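Local coordinates for mutT/nudix family protein (Listeria innocua, PDB 3I9X) that probably acts as a hydrolase of the Nudix family, at residues G111-G116 against L157-L162. Numbering follows the deposited sequence.
With GOL (glycerol), chain B.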
loop_
_atom_site.group_PDB
_atom_site.type_symbol
_atom_site.label_atom_id
_atom_site.label_comp_id
_atom_site.label_asym_id
_atom_site.label_seq_id
_atom_site.Cartn_x
_atom_site.Cartn_y
_atom_site.Cartn_z
ATOM N N GLY A 111 -7.392 -7.776 -12.401
ATOM C CA GLY A 111 -8.203 -7.236 -13.493
ATOM C C GLY A 111 -8.367 -5.714 -13.522
ATOM O O GLY A 111 -8.951 -5.204 -14.483
ATOM N N ARG A 112 -7.849 -4.986 -12.509
ATOM C CA ARG A 112 -8.108 -3.548 -12.386
ATOM C C ARG A 112 -7.620 -2.795 -13.609
ATOM O O ARG A 112 -8.258 -1.852 -14.063
ATOM C CB ARG A 112 -7.490 -2.950 -11.100
ATOM C CG ARG A 112 -5.996 -3.228 -10.867
ATOM C CD ARG A 112 -5.522 -2.550 -9.558
ATOM N NE ARG A 112 -5.760 -1.113 -9.735
ATOM C CZ ARG A 112 -4.947 -0.328 -10.401
ATOM N NH1 ARG A 112 -3.786 -0.783 -10.827
ATOM N NH2 ARG A 112 -5.287 0.927 -10.617
ATOM N N ASP A 113 -6.483 -3.232 -14.121
ATOM C CA ASP A 113 -5.851 -2.676 -15.280
ATOM C C ASP A 113 -5.800 -3.787 -16.345
ATOM O O ASP A 113 -5.198 -4.856 -16.133
ATOM C CB ASP A 113 -4.447 -2.214 -14.910
ATOM C CG ASP A 113 -3.809 -1.295 -15.947
ATOM O OD1 ASP A 113 -3.849 -1.603 -17.165
ATOM O OD2 ASP A 113 -3.173 -0.282 -15.534
ATOM N N PRO A 114 -6.424 -3.535 -17.508
ATOM C CA PRO A 114 -6.433 -4.546 -18.591
ATOM C C PRO A 114 -5.068 -4.780 -19.194
ATOM O O PRO A 114 -4.844 -5.824 -19.764
ATOM C CB PRO A 114 -7.376 -3.923 -19.641
ATOM C CG PRO A 114 -7.319 -2.405 -19.349
ATOM C CD PRO A 114 -7.256 -2.362 -17.840
ATOM N N ARG A 115 -4.148 -3.830 -19.039
ATOM C CA ARG A 115 -2.825 -3.956 -19.610
ATOM C C ARG A 115 -1.957 -5.043 -18.934
ATOM O O ARG A 115 -0.945 -5.453 -19.499
ATOM C CB ARG A 115 -2.134 -2.587 -19.640
ATOM C CG ARG A 115 -2.950 -1.486 -20.435
ATOM C CD ARG A 115 -2.379 -0.049 -20.276
ATOM N NE ARG A 115 -2.287 0.397 -18.869
ATOM C CZ ARG A 115 -1.895 1.613 -18.465
ATOM N NH1 ARG A 115 -1.553 2.545 -19.354
ATOM N NH2 ARG A 115 -1.848 1.907 -17.159
ATOM N N GLY A 116 -2.372 -5.523 -17.753
ATOM C CA GLY A 116 -1.705 -6.632 -17.038
ATOM C C GLY A 116 -1.898 -6.651 -15.507
ATOM O O GLY A 116 -2.919 -6.218 -14.981
ATOM N N LEU A 157 -14.682 7.031 -16.124
ATOM C CA LEU A 157 -13.380 6.982 -15.450
ATOM C C LEU A 157 -12.558 5.754 -15.844
ATOM O O LEU A 157 -13.076 4.645 -15.871
ATOM C CB LEU A 157 -13.588 7.010 -13.929
ATOM C CG LEU A 157 -13.993 8.354 -13.292
ATOM C CD1 LEU A 157 -14.511 8.166 -11.901
ATOM C CD2 LEU A 157 -12.846 9.366 -13.272
ATOM N N ALA A 158 -11.277 5.949 -16.122
ATOM C CA ALA A 158 -10.379 4.868 -16.502
ATOM C C ALA A 158 -10.112 3.866 -15.349
ATOM O O ALA A 158 -10.113 4.241 -14.163
ATOM C CB ALA A 158 -9.045 5.458 -17.032
ATOM N N PHE A 159 -9.951 2.590 -15.707
ATOM C CA PHE A 159 -9.431 1.543 -14.796
ATOM C C PHE A 159 -10.343 1.434 -13.604
ATOM O O PHE A 159 -11.577 1.423 -13.762
ATOM C CB PHE A 159 -7.986 1.865 -14.346
ATOM C CG PHE A 159 -7.053 2.261 -15.475
ATOM C CD1 PHE A 159 -6.553 3.561 -15.556
ATOM C CD2 PHE A 159 -6.633 1.328 -16.419
ATOM C CE1 PHE A 159 -5.688 3.939 -16.579
ATOM C CE2 PHE A 159 -5.777 1.716 -17.456
ATOM C CZ PHE A 159 -5.311 3.011 -17.530
ATOM N N ASP A 160 -9.784 1.329 -12.402
ATOM C CA ASP A 160 -10.639 1.320 -11.209
ATOM C C ASP A 160 -10.713 2.696 -10.584
ATOM O O ASP A 160 -10.973 2.811 -9.383
ATOM C CB ASP A 160 -10.152 0.283 -10.164
ATOM C CG ASP A 160 -8.711 0.462 -9.767
ATOM O OD1 ASP A 160 -7.987 1.317 -10.326
ATOM O OD2 ASP A 160 -8.254 -0.325 -8.929
ATOM N N HIS A 161 -10.460 3.748 -11.351
ATOM C CA HIS A 161 -10.320 5.062 -10.741
ATOM C C HIS A 161 -11.562 5.606 -10.052
ATOM O O HIS A 161 -11.411 6.473 -9.160
ATOM C CB HIS A 161 -9.696 6.088 -11.682
ATOM C CG HIS A 161 -8.258 5.828 -11.938
ATOM N ND1 HIS A 161 -7.433 6.701 -12.623
ATOM C CD2 HIS A 161 -7.497 4.758 -11.619
ATOM C CE1 HIS A 161 -6.221 6.181 -12.700
ATOM N NE2 HIS A 161 -6.232 5.004 -12.090
ATOM N N LEU A 162 -12.745 5.108 -10.419
ATOM C CA LEU A 162 -13.955 5.424 -9.693
ATOM C C LEU A 162 -13.838 4.928 -8.235
ATOM O O LEU A 162 -14.257 5.616 -7.291
ATOM C CB LEU A 162 -15.185 4.769 -10.322
ATOM C CG LEU A 162 -16.483 5.086 -9.542
ATOM C CD1 LEU A 162 -16.638 6.591 -9.341
ATOM C CD2 LEU A 162 -17.801 4.452 -10.162
HETATM C C1 GOL B . -2.386 1.849 -13.268
HETATM O O1 GOL B . -3.077 0.621 -13.099
HETATM C C2 GOL B . -3.372 3.025 -13.298
HETATM O O2 GOL B . -3.912 3.240 -12.017
HETATM C C3 GOL B . -2.722 4.309 -13.775
HETATM O O3 GOL B . -1.412 4.497 -13.232
#
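Arg112 and Asp113 face Asp160 and Phe159 where two turns meet: CA of Arg112 lies 5.6 Å from CA of Asp160, with a type I turn at 113-116 and a type II' turn at 158-161. The main polar link is a side-on salt bridge. Arg112 NE gives a nearly straight bond to Asp160 OD2 (2.7 Å, 164°), and Arg112 NH2 bonds Asp160 OD1 at 2.7 Å. The carboxylate is twisted 47° from the guanidinium, and NE reaches OD2 from above the carboxylate plane. The bend at chi3 of Arg112 turns the NE/NH2 edge of its guanidinium to Asp160. Its NH1 also bonds the carbonyl of Ile118, which helps fix its rotation.

The Phe159 ring packs against Pro114, Asp113 and Arg115. Pro114 CD meets the edge of the ring, 4.0 Å from Phe159 CD2. Phe159 CZ lies over one face of the Arg115 guanidinium, toward its rim, with Arg115 NH2 3.7 Å from Phe159 CZ. Asp113 holds that guanidinium side-on through both oxygens, using their syn lone pairs. Asp113 OD1 also accepts from the backbone N of Arg115 and so closes an Asx turn.

A glycerol, probably from the crystallisation liquor, bridges the two segments. Its O1 donates to Asp113 OD2 (2.6 Å) and accepts from Arg112 NH1. Its O2 accepts from Arg112 NH2 and, almost in line, from His161 NE2 (2.9 Å, 173°). Asp31 also bonds the glycerol.

Within the Nudix domain, the contact joins the loop between strands 102-107 and 118-126 to the type II' turn that leads into helix 161-177. Loop and turn share the bound glycerol, gripped by Arg112, Asp113 and His161, with one face of Phe159 against its carbons.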